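PDB 3B5O: CADD-like protein of unknown function, which is of unknown function but resembles CADD and may be an oxidoreductase. Local coordinates for residues P116-L128 against M214-E228. Sequence-based numbering, arbitrary orientation. Where two conformers were deposited one is given.
Sequences PSVATSKLLRTVL and MIDAMQVWWQELAQE
E228 OE1 is gripped by two hydroxyls: S117 OG donates to it at 2.7 Å, on the syn lone pair, and Y43 OH of helix 38-68 is its further partner. The other oxygen takes hold of the start of helix 118-131, with A119 N 2.9 Å from E228 OE2, on the syn side but tilted somewhat out of the carboxylate plane. S117, the N-cap, also accepts from T120 N through OG; a negative charge at this helix start would probably be favoured by the helix dipole. Two turns before E228, W221 NE1 donates almost straight (168°) to T120 OG1, 2.9 Å away and in the indole plane; that hydroxyl is also hydrogen-bonded to Q47. L123 CD2 rests on one ring face, 3.6 Å from the centroid of the five-membered ring, a CH-pi contact. With CG anti to the backbone N (chi1 175°), W221 reaches across to both residues. Replacing W221 by an alanine would probably leave T120 OG1 without its indole donor and L123 CD2 without the face it lies on. A119 is a knob among W221, E224, L225 and E228. Toward solvent, K122 NZ forms a salt bridge with E224 OE2 at 2.8 Å. Segments 118-128 and 214-228 run antiparallel (169°), their axes 9.1 Å apart at closest approach, in an all-helical bundle consistent with the heme oxygenase-like fold; F51 of helix 38-68 meets the W221 ring, and helix 135-163 packs against M214 and M218.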
# COMPACT_ATOMS: atom_id res chain seq x y z
N PRO A 116 13.37 3.09 -8.07
CA PRO A 116 12.59 4.12 -7.41
C PRO A 116 13.04 5.52 -7.79
O PRO A 116 14.25 5.80 -7.88
CB PRO A 116 12.82 3.88 -5.93
CG PRO A 116 13.51 2.64 -5.80
CD PRO A 116 14.07 2.22 -7.11
N SER A 117 12.05 6.37 -8.01
CA SER A 117 12.28 7.78 -8.21
C SER A 117 12.74 8.47 -6.92
O SER A 117 12.78 7.86 -5.84
CB SER A 117 11.00 8.43 -8.72
OG SER A 117 10.02 8.43 -7.69
N VAL A 118 13.04 9.76 -7.00
CA VAL A 118 13.31 10.51 -5.78
C VAL A 118 12.18 10.29 -4.77
O VAL A 118 12.44 10.02 -3.60
CB VAL A 118 13.50 12.02 -6.07
CG1 VAL A 118 13.60 12.83 -4.81
CG2 VAL A 118 14.78 12.27 -6.93
N ALA A 119 10.94 10.47 -5.22
CA ALA A 119 9.79 10.34 -4.30
C ALA A 119 9.66 8.93 -3.73
O ALA A 119 9.40 8.75 -2.54
CB ALA A 119 8.49 10.73 -4.99
N THR A 120 9.79 7.92 -4.57
CA THR A 120 9.64 6.54 -4.11
C THR A 120 10.78 6.13 -3.19
O THR A 120 10.56 5.46 -2.17
CB THR A 120 9.47 5.61 -5.28
OG1 THR A 120 8.37 6.10 -6.07
CG2 THR A 120 9.18 4.17 -4.82
N SER A 121 11.99 6.57 -3.50
CA SER A 121 13.11 6.27 -2.61
C SER A 121 12.89 6.94 -1.24
O SER A 121 13.18 6.35 -0.20
CB SER A 121 14.43 6.70 -3.25
OG SER A 121 15.49 6.48 -2.35
N LYS A 122 12.40 8.18 -1.25
CA LYS A 122 12.10 8.88 -0.01
C LYS A 122 11.03 8.15 0.79
O LYS A 122 11.15 8.00 2.00
CB LYS A 122 11.70 10.32 -0.36
CG LYS A 122 11.23 11.19 0.79
CD LYS A 122 10.97 12.66 0.25
CE LYS A 122 10.28 13.59 1.17
NZ LYS A 122 8.89 13.20 1.39
N LEU A 123 10.00 7.66 0.10
CA LEU A 123 8.97 6.85 0.77
C LEU A 123 9.60 5.64 1.44
O LEU A 123 9.36 5.37 2.61
CB LEU A 123 7.95 6.35 -0.25
CG LEU A 123 6.95 5.31 0.28
CD1 LEU A 123 5.96 5.92 1.27
CD2 LEU A 123 6.25 4.59 -0.89
N LEU A 124 10.43 4.91 0.70
CA LEU A 124 10.99 3.68 1.25
C LEU A 124 11.90 3.95 2.45
O LEU A 124 11.88 3.20 3.42
CB LEU A 124 11.71 2.90 0.17
CG LEU A 124 10.83 2.38 -0.98
CD1 LEU A 124 11.70 1.77 -2.07
CD2 LEU A 124 9.77 1.40 -0.48
N ARG A 125 12.66 5.04 2.40
CA ARG A 125 13.48 5.38 3.57
C ARG A 125 12.62 5.77 4.76
O ARG A 125 12.90 5.41 5.92
CB ARG A 125 14.45 6.47 3.23
CG ARG A 125 15.43 5.95 2.27
CD ARG A 125 16.80 6.35 2.63
NE ARG A 125 17.68 5.99 1.56
CZ ARG A 125 18.50 4.95 1.56
NH1 ARG A 125 18.52 4.08 2.57
NH2 ARG A 125 19.26 4.77 0.49
N THR A 126 11.56 6.53 4.48
CA THR A 126 10.67 6.94 5.54
C THR A 126 10.00 5.72 6.18
O THR A 126 9.91 5.62 7.41
CB THR A 126 9.59 7.88 4.99
OG1 THR A 126 10.20 9.06 4.44
CG2 THR A 126 8.59 8.29 6.09
N VAL A 127 9.45 4.83 5.35
CA VAL A 127 8.79 3.67 5.87
C VAL A 127 9.73 2.80 6.72
O VAL A 127 9.34 2.34 7.79
CB VAL A 127 8.12 2.86 4.72
CG1 VAL A 127 7.54 1.54 5.22
CG2 VAL A 127 7.00 3.70 4.09
N LEU A 128 10.97 2.62 6.29
CA LEU A 128 11.89 1.81 7.08
C LEU A 128 12.05 2.44 8.47
O LEU A 128 12.11 1.72 9.48
CB LEU A 128 13.23 1.63 6.39
CG LEU A 128 14.20 0.79 7.25
CD1 LEU A 128 13.65 -0.63 7.48
CD2 LEU A 128 15.58 0.79 6.70
N MSE A 214 2.43 6.17 8.96
CA MSE A 214 2.41 5.41 7.72
C MSE A 214 1.49 6.05 6.68
O MSE A 214 1.87 6.21 5.52
CB MSE A 214 2.01 3.97 7.99
CG MSE A 214 2.03 3.08 6.79
SE MSE A 214 3.80 2.88 6.03
CE MSE A 214 3.58 1.29 5.04
N ILE A 215 0.27 6.37 7.07
CA ILE A 215 -0.67 6.98 6.12
C ILE A 215 -0.19 8.35 5.68
O ILE A 215 -0.36 8.73 4.53
CB ILE A 215 -2.16 6.95 6.59
CG1 ILE A 215 -2.39 7.84 7.82
CG2 ILE A 215 -2.61 5.50 6.79
CD1 ILE A 215 -3.88 7.93 8.21
N ASP A 216 0.46 9.10 6.57
CA ASP A 216 1.03 10.39 6.20
C ASP A 216 2.12 10.20 5.15
O ASP A 216 2.18 10.94 4.16
CB ASP A 216 1.60 11.13 7.42
CG ASP A 216 0.56 11.78 8.30
OD1 ASP A 216 -0.58 11.96 7.86
OD2 ASP A 216 0.92 12.13 9.45
N ALA A 217 2.98 9.20 5.34
CA ALA A 217 4.08 8.95 4.41
C ALA A 217 3.54 8.54 3.04
O ALA A 217 4.04 8.98 1.97
CB ALA A 217 5.03 7.89 4.96
N MSE A 218 2.53 7.70 3.04
CA MSE A 218 1.94 7.24 1.79
C MSE A 218 1.27 8.39 1.06
O MSE A 218 1.38 8.52 -0.17
CB MSE A 218 0.94 6.14 2.05
CG MSE A 218 1.56 4.84 2.55
SE MSE A 218 0.29 3.52 3.08
CE MSE A 218 -0.35 3.04 1.34
N GLN A 219 0.57 9.24 1.80
CA GLN A 219 -0.06 10.40 1.16
C GLN A 219 0.95 11.35 0.53
O GLN A 219 0.75 11.81 -0.61
CB GLN A 219 -1.00 11.12 2.13
CG GLN A 219 -1.48 12.45 1.57
CD GLN A 219 -2.82 12.87 2.06
OE1 GLN A 219 -3.79 12.16 1.89
NE2 GLN A 219 -2.89 14.06 2.65
N VAL A 220 2.00 11.66 1.27
CA VAL A 220 3.08 12.49 0.75
C VAL A 220 3.64 11.92 -0.55
O VAL A 220 3.85 12.64 -1.51
CB VAL A 220 4.17 12.73 1.83
CG1 VAL A 220 5.48 13.17 1.19
CG2 VAL A 220 3.67 13.75 2.87
N TRP A 221 3.83 10.61 -0.60
CA TRP A 221 4.32 9.93 -1.80
C TRP A 221 3.39 10.11 -2.98
O TRP A 221 3.84 10.47 -4.07
CB TRP A 221 4.54 8.46 -1.50
CG TRP A 221 4.93 7.59 -2.64
CD1 TRP A 221 6.05 7.67 -3.40
CD2 TRP A 221 4.24 6.41 -3.05
NE1 TRP A 221 6.08 6.64 -4.30
CE2 TRP A 221 4.99 5.83 -4.09
CE3 TRP A 221 3.06 5.78 -2.63
CZ2 TRP A 221 4.62 4.64 -4.70
CZ3 TRP A 221 2.67 4.61 -3.23
CH2 TRP A 221 3.46 4.05 -4.27
N TRP A 222 2.11 9.89 -2.79
CA TRP A 222 1.17 10.08 -3.89
C TRP A 222 1.23 11.51 -4.43
O TRP A 222 1.19 11.73 -5.63
CB TRP A 222 -0.26 9.74 -3.44
CG TRP A 222 -0.57 8.28 -3.50
CD1 TRP A 222 -0.63 7.39 -2.46
CD2 TRP A 222 -0.79 7.52 -4.68
NE1 TRP A 222 -0.90 6.13 -2.92
CE2 TRP A 222 -1.01 6.18 -4.29
CE3 TRP A 222 -0.85 7.85 -6.04
CZ2 TRP A 222 -1.28 5.19 -5.20
CZ3 TRP A 222 -1.11 6.85 -6.94
CH2 TRP A 222 -1.32 5.54 -6.52
N GLN A 223 1.32 12.48 -3.53
CA GLN A 223 1.40 13.88 -3.92
C GLN A 223 2.68 14.15 -4.71
O GLN A 223 2.67 14.81 -5.76
CB GLN A 223 1.31 14.78 -2.69
CG GLN A 223 -0.04 14.67 -2.01
CD GLN A 223 -0.13 15.37 -0.68
OE1 GLN A 223 0.85 15.47 0.06
NE2 GLN A 223 -1.34 15.87 -0.36
N GLU A 224 3.79 13.59 -4.23
CA GLU A 224 5.07 13.84 -4.88
C GLU A 224 5.16 13.13 -6.21
O GLU A 224 5.76 13.65 -7.17
CB GLU A 224 6.22 13.41 -3.96
CG GLU A 224 6.37 14.28 -2.76
CD GLU A 224 7.29 13.71 -1.70
OE1 GLU A 224 7.72 12.56 -1.84
OE2 GLU A 224 7.57 14.44 -0.74
N LEU A 225 4.58 11.94 -6.27
CA LEU A 225 4.58 11.16 -7.50
C LEU A 225 3.70 11.79 -8.59
O LEU A 225 3.98 11.67 -9.79
CB LEU A 225 4.14 9.75 -7.17
CG LEU A 225 4.15 8.74 -8.30
CD1 LEU A 225 5.56 8.50 -8.78
CD2 LEU A 225 3.55 7.44 -7.83
N ALA A 226 2.61 12.45 -8.19
CA ALA A 226 1.82 13.23 -9.14
C ALA A 226 2.63 14.40 -9.74
O ALA A 226 2.57 14.65 -10.95
CB ALA A 226 0.54 13.75 -8.48
N GLN A 227 3.40 15.09 -8.91
CA GLN A 227 4.27 16.17 -9.38
C GLN A 227 5.39 15.65 -10.27
O GLN A 227 5.68 16.24 -11.31
CB GLN A 227 4.81 16.98 -8.20
CG GLN A 227 5.79 18.08 -8.58
CD GLN A 227 5.22 19.06 -9.59
OE1 GLN A 227 5.94 19.55 -10.47
NE2 GLN A 227 3.92 19.34 -9.49
N GLU A 228 6.04 14.55 -9.88
CA GLU A 228 7.06 13.97 -10.74
C GLU A 228 6.49 13.66 -12.12
O GLU A 228 7.11 13.96 -13.14
CB GLU A 228 7.65 12.70 -10.13
CG GLU A 228 8.54 12.95 -8.98
CD GLU A 228 9.12 11.67 -8.37
OE1 GLU A 228 8.61 10.56 -8.65
OE2 GLU A 228 10.06 11.83 -7.58
O HOH W 1 7.78 10.29 -0.81